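Local coordinates for hypothetical protein (Leishmania major, PDB 3LJN) that is of unknown function but, as an ankyrin repeat protein, probably acts by binding partner proteins, at residues A[16-28]-A[36-50]. Residues are numbered along the deposited sequence; the frame is centred on the assembly and turned at random.
Sequences SDDENMEKIHVAA and VRRLIETGVSPTIQN
I24 turns CG1 opposite its backbone nitrogen (chi1 -164°) and runs on extended, which carries CD1 to V44 CG1, 4.0 Å off, and across I40 CG1; I48, its CG1 likewise opposite the backbone nitrogen, lays CD1 3.6 Å from M21 CB. The contact packs helices 18-28 and 36-41, which run nearly antiparallel (150°), and the loop that follows, at the N-terminal end of an ankyrin-repeat solenoid. L39 CD1 sits 3.7 Å from I24 CA, its side chain slanting across that of I24, while CD2 meets K23 CB. Farther along, V36 CG2 fits against A27 CB; V36 also touches L72 of helix 66-75. A Schellman motif at G43 ends helix 36-41; the chain then turns back through S45-I48 alongside helix 18-28, where I48 CG2 meets I24 CG2. Selenomethionine M21 reaches N50 CB with its CE, its SE lying over one face of the H25 ring toward the rim. N50 OD1 itself accepts hydrogen bonds from the backbone N of F52 and of C54. The imidazole ties helix to loop: H25 NE2 donates to I48 O at 3.0 Å, nearly straight at 173°, the oxygen lying in the ring plane.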
loop_
_atom_site.group_PDB
_atom_site.type_symbol
_atom_site.label_atom_id
_atom_site.label_comp_id
_atom_site.label_asym_id
_atom_site.label_seq_id
_atom_site.Cartn_x
_atom_site.Cartn_y
_atom_site.Cartn_z
ATOM N N SER A 16 18.421 -32.492 23.553
ATOM C CA SER A 16 18.473 -33.391 22.365
ATOM C C SER A 16 18.312 -32.556 21.072
ATOM O O SER A 16 19.291 -31.965 20.587
ATOM C CB SER A 16 17.414 -34.497 22.503
ATOM O OG SER A 16 17.366 -35.330 21.359
ATOM N N ASP A 17 17.099 -32.507 20.516
ATOM C CA ASP A 17 16.779 -31.562 19.440
ATOM C C ASP A 17 16.815 -30.135 20.016
ATOM O O ASP A 17 17.318 -29.206 19.372
ATOM C CB ASP A 17 15.378 -31.831 18.846
ATOM C CG ASP A 17 15.299 -33.123 18.022
ATOM O OD1 ASP A 17 15.996 -33.228 16.989
ATOM O OD2 ASP A 17 14.504 -34.021 18.389
ATOM N N ASP A 18 16.284 -29.981 21.234
ATOM C CA ASP A 18 16.154 -28.670 21.892
ATOM C C ASP A 18 17.502 -28.131 22.378
ATOM O O ASP A 18 17.673 -26.923 22.542
ATOM C CB ASP A 18 15.165 -28.753 23.065
ATOM C CG ASP A 18 13.754 -29.132 22.623
ATOM O OD1 ASP A 18 13.134 -29.999 23.277
ATOM O OD2 ASP A 18 13.269 -28.568 21.618
ATOM N N GLU A 19 18.454 -29.033 22.604
ATOM C CA GLU A 19 19.814 -28.647 22.958
ATOM C C GLU A 19 20.566 -28.097 21.754
ATOM O O GLU A 19 21.568 -27.418 21.914
ATOM C CB GLU A 19 20.563 -29.848 23.543
ATOM C CG GLU A 19 21.851 -29.498 24.289
ATOM C CD GLU A 19 22.285 -30.606 25.245
ATOM O OE1 GLU A 19 21.934 -31.778 24.984
ATOM O OE2 GLU A 19 22.969 -30.306 26.254
ATOM N N ASN A 20 20.082 -28.394 20.552
ATOM C CA ASN A 20 20.689 -27.883 19.325
ATOM C C ASN A 20 20.101 -26.551 18.879
ATOM O O ASN A 20 20.837 -25.674 18.436
ATOM C CB ASN A 20 20.553 -28.902 18.183
ATOM C CG ASN A 20 21.698 -29.892 18.140
ATOM O OD1 ASN A 20 22.861 -29.523 18.300
ATOM N ND2 ASN A 20 21.373 -31.155 17.899
HETATM N N MSE A 21 18.784 -26.395 18.972
HETATM C CA MSE A 21 18.171 -25.126 18.604
HETATM C C MSE A 21 18.659 -24.023 19.528
HETATM O O MSE A 21 18.699 -22.865 19.141
HETATM C CB MSE A 21 16.643 -25.213 18.599
HETATM C CG MSE A 21 15.965 -25.255 19.962
HETATM SE SE MSE A 21 15.072 -23.586 20.451
HETATM C CE MSE A 21 13.899 -24.285 21.845
ATOM N N GLU A 22 19.050 -24.388 20.744
ATOM C CA GLU A 22 19.585 -23.419 21.686
ATOM C C GLU A 22 20.881 -22.836 21.187
ATOM O O GLU A 22 21.104 -21.638 21.315
ATOM C CB GLU A 22 19.801 -24.040 23.066
ATOM C CG GLU A 22 18.564 -24.033 23.954
ATOM C CD GLU A 22 17.958 -22.642 24.147
ATOM O OE1 GLU A 22 16.721 -22.565 24.321
ATOM O OE2 GLU A 22 18.702 -21.632 24.122
ATOM N N LYS A 23 21.733 -23.686 20.623
ATOM C CA LYS A 23 23.027 -23.249 20.105
ATOM C C LYS A 23 22.884 -22.341 18.890
ATOM O O LYS A 23 23.558 -21.325 18.783
ATOM C CB LYS A 23 23.893 -24.456 19.731
ATOM C CG LYS A 23 24.376 -25.284 20.911
ATOM C CD LYS A 23 25.667 -26.014 20.567
ATOM C CE LYS A 23 26.102 -26.965 21.669
ATOM N NZ LYS A 23 25.300 -28.219 21.675
ATOM N N ILE A 24 22.001 -22.713 17.981
ATOM C CA ILE A 24 21.894 -22.015 16.712
ATOM C C ILE A 24 21.280 -20.614 16.878
ATOM O O ILE A 24 21.734 -19.653 16.264
ATOM C CB ILE A 24 21.134 -22.883 15.674
ATOM C CG1 ILE A 24 21.353 -22.352 14.261
ATOM C CG2 ILE A 24 19.657 -22.981 15.999
ATOM C CD1 ILE A 24 20.702 -23.200 13.190
ATOM N N HIS A 25 20.263 -20.504 17.723
ATOM C CA HIS A 25 19.651 -19.225 18.084
ATOM C C HIS A 25 20.651 -18.268 18.772
ATOM O O HIS A 25 20.652 -17.054 18.530
ATOM C CB HIS A 25 18.487 -19.466 19.058
ATOM C CG HIS A 25 17.245 -20.031 18.436
ATOM N ND1 HIS A 25 15.983 -19.656 18.841
ATOM C CD2 HIS A 25 17.063 -20.952 17.461
ATOM C CE1 HIS A 25 15.080 -20.309 18.134
ATOM N NE2 HIS A 25 15.708 -21.107 17.292
ATOM N N VAL A 26 21.470 -18.807 19.663
ATOM C CA VAL A 26 22.492 -18.017 20.337
ATOM C C VAL A 26 23.466 -17.422 19.334
ATOM O O VAL A 26 23.826 -16.248 19.410
ATOM C CB VAL A 26 23.304 -18.880 21.313
ATOM C CG1 VAL A 26 24.570 -18.159 21.747
ATOM C CG2 VAL A 26 22.450 -19.263 22.508
ATOM N N ALA A 27 23.900 -18.264 18.406
ATOM C CA ALA A 27 24.885 -17.891 17.415
ATOM C C ALA A 27 24.290 -16.851 16.480
ATOM O O ALA A 27 24.953 -15.867 16.128
ATOM C CB ALA A 27 25.307 -19.107 16.657
ATOM N N ALA A 28 23.032 -17.057 16.087
ATOM C CA ALA A 28 22.324 -16.086 15.252
ATOM C C ALA A 28 22.286 -14.737 15.963
ATOM O O ALA A 28 22.607 -13.694 15.398
ATOM C CB ALA A 28 20.919 -16.570 14.930
ATOM N N VAL A 36 27.018 -20.763 12.927
ATOM C CA VAL A 36 25.705 -21.137 12.359
ATOM C C VAL A 36 25.837 -22.056 11.133
ATOM O O VAL A 36 25.114 -23.043 10.998
ATOM C CB VAL A 36 24.920 -19.849 11.947
ATOM C CG1 VAL A 36 23.976 -20.116 10.807
ATOM C CG2 VAL A 36 24.185 -19.265 13.130
ATOM N N ARG A 37 26.752 -21.700 10.233
ATOM C CA ARG A 37 27.081 -22.520 9.073
ATOM C C ARG A 37 27.482 -23.909 9.530
ATOM O O ARG A 37 27.057 -24.913 8.978
ATOM C CB ARG A 37 28.278 -21.938 8.347
ATOM C CG ARG A 37 28.075 -20.613 7.707
ATOM C CD ARG A 37 27.705 -20.733 6.245
ATOM N NE ARG A 37 28.549 -21.630 5.448
ATOM C CZ ARG A 37 29.819 -21.397 5.114
ATOM N NH1 ARG A 37 30.449 -20.299 5.534
ATOM N NH2 ARG A 37 30.470 -22.285 4.371
ATOM N N ARG A 38 28.343 -23.931 10.539
ATOM C CA ARG A 38 28.856 -25.153 11.115
ATOM C C ARG A 38 27.716 -26.027 11.636
ATOM O O ARG A 38 27.687 -27.214 11.376
ATOM C CB ARG A 38 29.852 -24.821 12.231
ATOM C CG ARG A 38 30.938 -25.858 12.435
ATOM C CD ARG A 38 31.602 -25.753 13.811
ATOM N NE ARG A 38 30.625 -25.818 14.911
ATOM C CZ ARG A 38 30.015 -26.926 15.349
ATOM N NH1 ARG A 38 30.275 -28.118 14.812
ATOM N NH2 ARG A 38 29.129 -26.836 16.339
ATOM N N LEU A 39 26.768 -25.444 12.354
ATOM C CA LEU A 39 25.655 -26.213 12.882
ATOM C C LEU A 39 24.780 -26.787 11.750
ATOM O O LEU A 39 24.314 -27.927 11.825
ATOM C CB LEU A 39 24.817 -25.348 13.827
ATOM C CG LEU A 39 25.406 -25.036 15.209
ATOM C CD1 LEU A 39 25.013 -23.640 15.659
ATOM C CD2 LEU A 39 25.001 -26.058 16.266
ATOM N N ILE A 40 24.578 -25.989 10.703
ATOM C CA ILE A 40 23.747 -26.370 9.562
ATOM C C ILE A 40 24.419 -27.406 8.655
ATOM O O ILE A 40 23.776 -28.337 8.200
ATOM C CB ILE A 40 23.388 -25.134 8.718
ATOM C CG1 ILE A 40 22.506 -24.193 9.538
ATOM C CG2 ILE A 40 22.688 -25.551 7.424
ATOM C CD1 ILE A 40 22.537 -22.773 9.085
ATOM N N GLU A 41 25.705 -27.244 8.387
ATOM C CA GLU A 41 26.451 -28.282 7.685
ATOM C C GLU A 41 26.346 -29.620 8.412
ATOM O O GLU A 41 26.137 -30.643 7.780
ATOM C CB GLU A 41 27.922 -27.878 7.484
ATOM C CG GLU A 41 28.125 -26.977 6.252
ATOM C CD GLU A 41 29.410 -26.129 6.298
ATOM O OE1 GLU A 41 30.344 -26.484 7.070
ATOM O OE2 GLU A 41 29.487 -25.106 5.551
ATOM N N THR A 42 26.458 -29.607 9.735
ATOM C CA THR A 42 26.314 -30.828 10.523
ATOM C C THR A 42 24.842 -31.263 10.758
ATOM O O THR A 42 24.587 -32.218 11.487
ATOM C CB THR A 42 27.042 -30.707 11.879
ATOM O OG1 THR A 42 26.304 -29.846 12.760
ATOM C CG2 THR A 42 28.471 -30.184 11.678
ATOM N N GLY A 43 23.881 -30.562 10.162
ATOM C CA GLY A 43 22.521 -31.075 10.049
ATOM C C GLY A 43 21.482 -30.605 11.050
ATOM O O GLY A 43 20.455 -31.258 11.221
ATOM N N VAL A 44 21.734 -29.490 11.724
ATOM C CA VAL A 44 20.679 -28.800 12.482
ATOM C C VAL A 44 19.792 -28.068 11.474
ATOM O O VAL A 44 20.290 -27.233 10.711
ATOM C CB VAL A 44 21.268 -27.746 13.459
ATOM C CG1 VAL A 44 20.166 -27.047 14.206
ATOM C CG2 VAL A 44 22.241 -28.386 14.429
ATOM N N SER A 45 18.498 -28.355 11.435
ATOM C CA SER A 45 17.656 -27.671 10.446
ATOM C C SER A 45 17.599 -26.156 10.724
ATOM O O SER A 45 17.356 -25.745 11.858
ATOM C CB SER A 45 16.240 -28.235 10.399
ATOM O OG SER A 45 15.321 -27.228 9.988
ATOM N N PRO A 46 17.794 -25.326 9.687
ATOM C CA PRO A 46 17.868 -23.873 9.861
ATOM C C PRO A 46 16.647 -23.243 10.509
ATOM O O PRO A 46 16.796 -22.332 11.317
ATOM C CB PRO A 46 17.982 -23.338 8.418
ATOM C CG PRO A 46 18.304 -24.487 7.597
ATOM C CD PRO A 46 17.739 -25.687 8.264
ATOM N N THR A 47 15.460 -23.718 10.143
ATOM C CA THR A 47 14.202 -23.078 10.521
ATOM C C THR A 47 13.609 -23.634 11.832
ATOM O O THR A 47 12.393 -23.625 12.022
ATOM C CB THR A 47 13.163 -23.280 9.415
ATOM O OG1 THR A 47 13.042 -24.687 9.139
ATOM C CG2 THR A 47 13.553 -22.515 8.138
ATOM N N ILE A 48 14.470 -24.085 12.738
ATOM C CA ILE A 48 14.043 -24.776 13.949
ATOM C C ILE A 48 13.559 -23.759 15.001
ATOM O O ILE A 48 14.242 -22.774 15.289
ATOM C CB ILE A 48 15.192 -25.693 14.463
ATOM C CG1 ILE A 48 14.704 -26.624 15.566
ATOM C CG2 ILE A 48 16.412 -24.876 14.900
ATOM C CD1 ILE A 48 15.743 -27.611 16.007
ATOM N N GLN A 49 12.380 -24.008 15.574
ATOM C CA GLN A 49 11.681 -22.980 16.350
ATOM C C GLN A 49 11.671 -23.245 17.836
ATOM O O GLN A 49 11.935 -24.355 18.277
ATOM C CB GLN A 49 10.251 -22.723 15.838
ATOM C CG GLN A 49 9.507 -23.902 15.243
ATOM C CD GLN A 49 8.170 -23.496 14.584
ATOM O OE1 GLN A 49 7.656 -22.385 14.777
ATOM N NE2 GLN A 49 7.600 -24.418 13.808
ATOM N N ASN A 50 11.419 -22.174 18.594
ATOM C CA ASN A 50 11.279 -22.236 20.030
ATOM C C ASN A 50 9.809 -22.051 20.285
ATOM O O ASN A 50 9.100 -21.717 19.359
ATOM C CB ASN A 50 12.149 -21.176 20.716
ATOM C CG ASN A 50 11.604 -19.756 20.588
ATOM O OD1 ASN A 50 10.520 -19.518 20.052
ATOM N ND2 ASN A 50 12.371 -18.798 21.102
#